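Local structure of beta-1,3-glucosyltransferase (Paecilomyces sp. J18, 5JVV) at residues S176-Q181 and L197-R202; D118-V123 and G184-Q189. The protein is a carbohydrate-active enzyme, probably of family GH16, with the beta-sandwich fold of two curved sheets that this family shares. All blocks are in the same frame, centred on the assembly; numbering follows the deposited sequence.

Contact 1 of 2, residues S176-Q181 and L197-R202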
loop_
_atom_site.group_PDB
_atom_site.type_symbol
_atom_site.label_atom_id
_atom_site.label_comp_id
_atom_site.label_asym_id
_atom_site.label_seq_id
_atom_site.Cartn_x
_atom_site.Cartn_y
_atom_site.Cartn_z
ATOM N N SER A 176 -12.115 -1.295 -4.783
ATOM C CA SER A 176 -13.525 -0.929 -4.761
ATOM C C SER A 176 -14.323 -1.709 -3.715
ATOM O O SER A 176 -15.186 -1.133 -3.047
ATOM C CB SER A 176 -14.125 -1.067 -6.163
ATOM O OG SER A 176 -13.379 -0.296 -7.092
ATOM N N SER A 177 -14.017 -2.995 -3.550
ATOM C CA SER A 177 -14.730 -3.823 -2.567
ATOM C C SER A 177 -14.430 -3.407 -1.122
ATOM O O SER A 177 -15.294 -3.476 -0.246
ATOM C CB SER A 177 -14.420 -5.309 -2.774
ATOM O OG SER A 177 -13.053 -5.607 -2.525
ATOM N N PHE A 178 -13.197 -2.976 -0.887
ATOM C CA PHE A 178 -12.750 -2.481 0.411
ATOM C C PHE A 178 -13.478 -1.175 0.707
ATOM O O PHE A 178 -13.997 -0.976 1.805
ATOM C CB PHE A 178 -11.230 -2.290 0.318
ATOM C CG PHE A 178 -10.587 -1.563 1.478
ATOM C CD1 PHE A 178 -9.996 -2.275 2.520
ATOM C CD2 PHE A 178 -10.463 -0.173 1.467
ATOM C CE1 PHE A 178 -9.346 -1.614 3.562
ATOM C CE2 PHE A 178 -9.821 0.497 2.497
ATOM C CZ PHE A 178 -9.262 -0.219 3.552
ATOM N N ASN A 179 -13.546 -0.297 -0.288
ATOM C CA ASN A 179 -14.143 1.016 -0.106
ATOM C C ASN A 179 -15.632 0.972 0.215
ATOM O O ASN A 179 -16.115 1.736 1.049
ATOM C CB ASN A 179 -13.909 1.890 -1.340
ATOM C CG ASN A 179 -12.451 2.239 -1.530
ATOM O OD1 ASN A 179 -11.661 2.199 -0.578
ATOM N ND2 ASN A 179 -12.077 2.568 -2.759
ATOM N N GLU A 180 -16.359 0.083 -0.451
ATOM C CA GLU A 180 -17.816 0.122 -0.337
ATOM C C GLU A 180 -18.302 -0.385 1.009
ATOM O O GLU A 180 -19.454 -0.158 1.381
ATOM C CB GLU A 180 -18.493 -0.609 -1.505
ATOM C CG GLU A 180 -18.102 -2.061 -1.669
ATOM C CD GLU A 180 -18.391 -2.566 -3.071
ATOM O OE1 GLU A 180 -18.472 -3.799 -3.254
ATOM O OE2 GLU A 180 -18.528 -1.728 -3.992
ATOM N N GLN A 181 -17.416 -1.046 1.745
ATOM C CA GLN A 181 -17.723 -1.486 3.098
ATOM C C GLN A 181 -17.029 -0.649 4.169
ATOM O O GLN A 181 -16.952 -1.063 5.322
ATOM C CB GLN A 181 -17.416 -2.971 3.282
ATOM C CG GLN A 181 -18.508 -3.878 2.733
ATOM C CD GLN A 181 -19.905 -3.303 2.942
ATOM O OE1 GLN A 181 -20.317 -3.016 4.069
ATOM N NE2 GLN A 181 -20.636 -3.122 1.846
ATOM N N LEU A 197 0.464 -10.124 8.834
ATOM C CA LEU A 197 -0.431 -9.049 8.400
ATOM C C LEU A 197 -1.889 -9.469 8.558
ATOM O O LEU A 197 -2.250 -10.592 8.194
ATOM C CB LEU A 197 -0.157 -8.669 6.943
ATOM C CG LEU A 197 1.279 -8.268 6.603
ATOM C CD1 LEU A 197 1.432 -8.058 5.096
ATOM C CD2 LEU A 197 1.649 -6.997 7.344
ATOM N N TRP A 198 -2.713 -8.571 9.103
ATOM C CA TRP A 198 -4.144 -8.818 9.247
ATOM C C TRP A 198 -4.932 -7.706 8.569
ATOM O O TRP A 198 -4.494 -6.554 8.535
ATOM C CB TRP A 198 -4.573 -8.821 10.718
ATOM C CG TRP A 198 -4.060 -9.928 11.604
ATOM C CD1 TRP A 198 -4.731 -11.071 11.976
ATOM C CD2 TRP A 198 -2.806 -9.960 12.298
ATOM N NE1 TRP A 198 -3.953 -11.818 12.832
ATOM C CE2 TRP A 198 -2.766 -11.161 13.043
ATOM C CE3 TRP A 198 -1.702 -9.099 12.345
ATOM C CZ2 TRP A 198 -1.677 -11.511 13.839
ATOM C CZ3 TRP A 198 -0.618 -9.450 13.137
ATOM C CH2 TRP A 198 -0.613 -10.652 13.872
ATOM N N PHE A 199 -6.104 -8.053 8.042
ATOM C CA PHE A 199 -7.078 -7.058 7.614
ATOM C C PHE A 199 -8.361 -7.290 8.397
ATOM O O PHE A 199 -8.883 -8.409 8.407
ATOM C CB PHE A 199 -7.349 -7.137 6.111
ATOM C CG PHE A 199 -8.628 -6.462 5.695
ATOM C CD1 PHE A 199 -8.848 -5.113 5.969
ATOM C CD2 PHE A 199 -9.622 -7.179 5.041
ATOM C CE1 PHE A 199 -10.036 -4.491 5.588
ATOM C CE2 PHE A 199 -10.816 -6.563 4.662
ATOM C CZ PHE A 199 -11.018 -5.228 4.934
ATOM N N PHE A 200 -8.841 -6.245 9.071
ATOM C CA PHE A 200 -10.093 -6.300 9.822
ATOM C C PHE A 200 -11.078 -5.349 9.181
ATOM O O PHE A 200 -10.884 -4.132 9.235
ATOM C CB PHE A 200 -9.872 -5.875 11.267
ATOM C CG PHE A 200 -8.772 -6.632 11.960
ATOM C CD1 PHE A 200 -8.924 -7.975 12.260
ATOM C CD2 PHE A 200 -7.593 -5.990 12.325
ATOM C CE1 PHE A 200 -7.913 -8.669 12.897
ATOM C CE2 PHE A 200 -6.584 -6.668 12.971
ATOM C CZ PHE A 200 -6.740 -8.011 13.259
ATOM N N PRO A 201 -12.140 -5.891 8.565
ATOM C CA PRO A 201 -13.184 -5.063 7.953
ATOM C C PRO A 201 -13.815 -4.132 8.983
ATOM O O PRO A 201 -13.839 -4.452 10.179
ATOM C CB PRO A 201 -14.224 -6.092 7.489
ATOM C CG PRO A 201 -13.492 -7.388 7.405
ATOM C CD PRO A 201 -12.434 -7.334 8.460
ATOM N N ARG A 202 -14.302 -2.989 8.517
ATOM C CA ARG A 202 -15.020 -2.036 9.355
ATOM C C ARG A 202 -16.130 -2.771 10.108
ATOM O O ARG A 202 -16.745 -3.693 9.566
ATOM C CB ARG A 202 -15.595 -0.924 8.468
ATOM C CG ARG A 202 -16.225 0.253 9.212
ATOM C CD ARG A 202 -15.189 1.065 9.967
ATOM N NE ARG A 202 -14.113 1.500 9.079
ATOM C CZ ARG A 202 -12.946 1.973 9.500
ATOM N NH1 ARG A 202 -12.022 2.326 8.617
ATOM N NH2 ARG A 202 -12.706 2.083 10.800
HETATM O O HOH W 1 -17.390 -3.958 6.877
#
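Phe178 of helix 175-180 meets Phe199 of strand 195-201, and this ring pair is the tight part of the contact. CE1 of Phe178 lies 3.6 Å from CE1 of Phe199. CD1 of Phe178 widens the touch, at 3.9 Å from CZ of Phe199. The two rings are inclined by 39° to each other and meet obliquely, rim carbon to rim carbon. The first torsion of Phe178 (chi1 170°) sets its ring opposite the backbone N and lets it reach across to the strand. Pro201 N lies 3.8 Å above one face of the Phe199 ring, offset toward the rim. Met93 and Tyr186 also touch Phe178.

The other side is loose and wetter. Gln181 O comes within 3.4 Å of Arg202 CB, the closest approach on this side. A water spans the two backbones. It donates to Arg202 O at 2.8 Å and, weakly, to Gln181 O at 3.3 Å. The Arg202 chain bends at chi2 and chi3, and its guanidinium turns away from the helix. There NH1 forms a salt bridge with Asp89 and NE bonds to Gly182 O.

The direct adhesion between helix and strand is therefore apolar. Polar groups join the two segments through water, while the charge of Arg202 is met by the surrounding fold.

Contact 2 of 2, residues D118-V123 and G184-Q189; sequences DIIEGV and GVYAMQ
Ile120 holds CG1 beside its backbone N (chi1 -56°) with CD1 extended beyond it, which carries this branch over the ring of Tyr186. Ile120 CG1 sits 3.8 Å from the ring centroid and only 8° off the ring normal, a CH-pi contact centred on the face. The methyl CD1 of Ile120 covers one side of that face, 3.5 Å from Tyr186 CD2.

Ile119 adds a second apolar touch. Its CG2 branch is 3.9 Å from Tyr186 CD1 and approaches the ring obliquely. The other branch runs on to Met188, where Ile119 CD1 and Met188 CE are 4.2 Å apart.

Ile119 and Ile120 both face Phe104 in a classic beta bulge of strand 116-121. This is consistent with two successive side chains meeting the same tyrosine. The contact is buried and joins the two sheets of the sandwich, since strand 184-190 belongs to the other one.

The hydroxyl of Tyr186 bonds to Ser173 O, so the ring is held at its polar end while its face receives the isoleucine. Between the two segments, cohesion comes from dispersion and CH-pi contact.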
loop_
_atom_site.group_PDB
_atom_site.type_symbol
_atom_site.label_atom_id
_atom_site.label_comp_id
_atom_site.label_asym_id
_atom_site.label_seq_id
_atom_site.Cartn_x
_atom_site.Cartn_y
_atom_site.Cartn_z
ATOM N N ASP A 118 5.355 -5.095 1.481
ATOM C CA ASP A 118 4.200 -4.463 0.838
ATOM C C ASP A 118 2.943 -4.931 1.541
ATOM O O ASP A 118 2.565 -6.101 1.419
ATOM C CB ASP A 118 4.131 -4.824 -0.654
ATOM C CG ASP A 118 5.396 -4.455 -1.405
ATOM O OD1 ASP A 118 6.001 -3.421 -1.073
ATOM O OD2 ASP A 118 5.793 -5.209 -2.312
ATOM N N ILE A 119 2.318 -4.027 2.299
ATOM C CA ILE A 119 1.177 -4.377 3.143
ATOM C C ILE A 119 -0.140 -4.352 2.364
ATOM O O ILE A 119 -0.931 -5.303 2.433
ATOM C CB ILE A 119 1.088 -3.443 4.356
ATOM C CG1 ILE A 119 2.378 -3.543 5.184
ATOM C CG2 ILE A 119 -0.119 -3.804 5.229
ATOM C CD1 ILE A 119 2.470 -2.474 6.272
ATOM N N ILE A 120 -0.361 -3.254 1.641
ATOM C CA ILE A 120 -1.455 -3.136 0.687
ATOM C C ILE A 120 -0.827 -2.816 -0.655
ATOM O O ILE A 120 -0.056 -1.857 -0.779
ATOM C CB ILE A 120 -2.427 -1.999 1.040
ATOM C CG1 ILE A 120 -2.977 -2.171 2.454
ATOM C CG2 ILE A 120 -3.573 -1.957 0.023
ATOM C CD1 ILE A 120 -3.782 -0.960 2.936
ATOM N N GLU A 121 -1.116 -3.627 -1.664
ATOM C CA GLU A 121 -0.620 -3.326 -3.008
ATOM C C GLU A 121 -1.475 -3.997 -4.065
ATOM O O GLU A 121 -1.971 -5.099 -3.873
ATOM C CB GLU A 121 0.865 -3.695 -3.180
ATOM C CG GLU A 121 1.494 -3.055 -4.432
ATOM C CD GLU A 121 2.982 -2.811 -4.308
ATOM O OE1 GLU A 121 3.462 -2.617 -3.172
ATOM O OE2 GLU A 121 3.672 -2.782 -5.356
ATOM N N GLY A 122 -1.658 -3.317 -5.190
ATOM C CA GLY A 122 -2.420 -3.884 -6.285
ATOM C C GLY A 122 -2.334 -2.974 -7.480
ATOM O O GLY A 122 -1.790 -1.873 -7.380
ATOM N N VAL A 123 -2.877 -3.426 -8.609
ATOM C CA VAL A 123 -2.860 -2.637 -9.831
ATOM C C VAL A 123 -4.177 -2.747 -10.556
ATOM O O VAL A 123 -4.885 -3.765 -10.447
ATOM C CB VAL A 123 -1.726 -3.099 -10.789
ATOM C CG1 VAL A 123 -0.363 -2.862 -10.165
ATOM C CG2 VAL A 123 -1.899 -4.587 -11.159
ATOM N N GLY A 184 -11.308 -0.525 6.719
ATOM C CA GLY A 184 -11.081 -1.285 7.928
ATOM C C GLY A 184 -9.696 -1.010 8.458
ATOM O O GLY A 184 -9.148 0.064 8.203
ATOM N N VAL A 185 -9.142 -1.957 9.204
ATOM C CA VAL A 185 -7.802 -1.803 9.760
ATOM C C VAL A 185 -6.852 -2.811 9.138
ATOM O O VAL A 185 -7.188 -3.989 9.027
ATOM C CB VAL A 185 -7.805 -2.009 11.291
ATOM C CG1 VAL A 185 -6.376 -2.172 11.815
ATOM C CG2 VAL A 185 -8.524 -0.852 11.978
ATOM N N TYR A 186 -5.682 -2.337 8.702
ATOM C CA TYR A 186 -4.565 -3.213 8.380
ATOM C C TYR A 186 -3.569 -3.169 9.530
ATOM O O TYR A 186 -3.187 -2.086 9.996
ATOM C CB TYR A 186 -3.904 -2.808 7.059
ATOM C CG TYR A 186 -4.467 -3.571 5.881
ATOM C CD1 TYR A 186 -3.922 -4.793 5.509
ATOM C CD2 TYR A 186 -5.553 -3.088 5.156
ATOM C CE1 TYR A 186 -4.421 -5.507 4.450
ATOM C CE2 TYR A 186 -6.066 -3.800 4.085
ATOM C CZ TYR A 186 -5.493 -5.016 3.741
ATOM O OH TYR A 186 -5.972 -5.766 2.688
ATOM N N ALA A 187 -3.158 -4.345 9.984
ATOM C CA ALA A 187 -2.241 -4.462 11.107
ATOM C C ALA A 187 -1.034 -5.296 10.719
ATOM O O ALA A 187 -1.163 -6.305 10.025
ATOM C CB ALA A 187 -2.940 -5.090 12.307
ATOM N N MET A 188 0.140 -4.875 11.181
ATOM C CA MET A 188 1.357 -5.659 11.002
ATOM C C MET A 188 2.011 -5.923 12.347
ATOM O O MET A 188 2.208 -4.994 13.131
ATOM C CB MET A 188 2.352 -4.916 10.110
ATOM C CG MET A 188 3.694 -5.641 10.039
ATOM S SD MET A 188 4.873 -4.956 8.858
ATOM C CE MET A 188 5.072 -3.292 9.480
ATOM N N GLN A 189 2.344 -7.187 12.609
ATOM C CA GLN A 189 3.230 -7.533 13.714
ATOM C C GLN A 189 4.562 -7.992 13.132
ATOM O O GLN A 189 4.597 -8.890 12.291
ATOM C CB GLN A 189 2.651 -8.651 14.568
ATOM C CG GLN A 189 3.509 -8.973 15.788
ATOM C CD GLN A 189 3.028 -10.194 16.546
ATOM O OE1 GLN A 189 2.301 -11.027 16.007
ATOM N NE2 GLN A 189 3.439 -10.307 17.804
#

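Contacts 1 and 2 lie about 10 Å apart, centre to centre. Their second segments are neighbouring antiparallel strands of one sheet. Phe200 O lies 2.8 Å from Val185 N and Trp198 N lies 2.9 Å from Ala187 O, both probable hydrogen bonds. Side chains pack as well, with Leu197 CD2 3.5 Å from Met188 CB. Tyr186 is the shared residue: it takes part in contact 2 and also touches Phe178 and Phe199 of contact 1. The segments alternate along the chain. Contact 2 lies deep between the sheets, whereas contact 1, at the helix 175-180, is partly open to solvent.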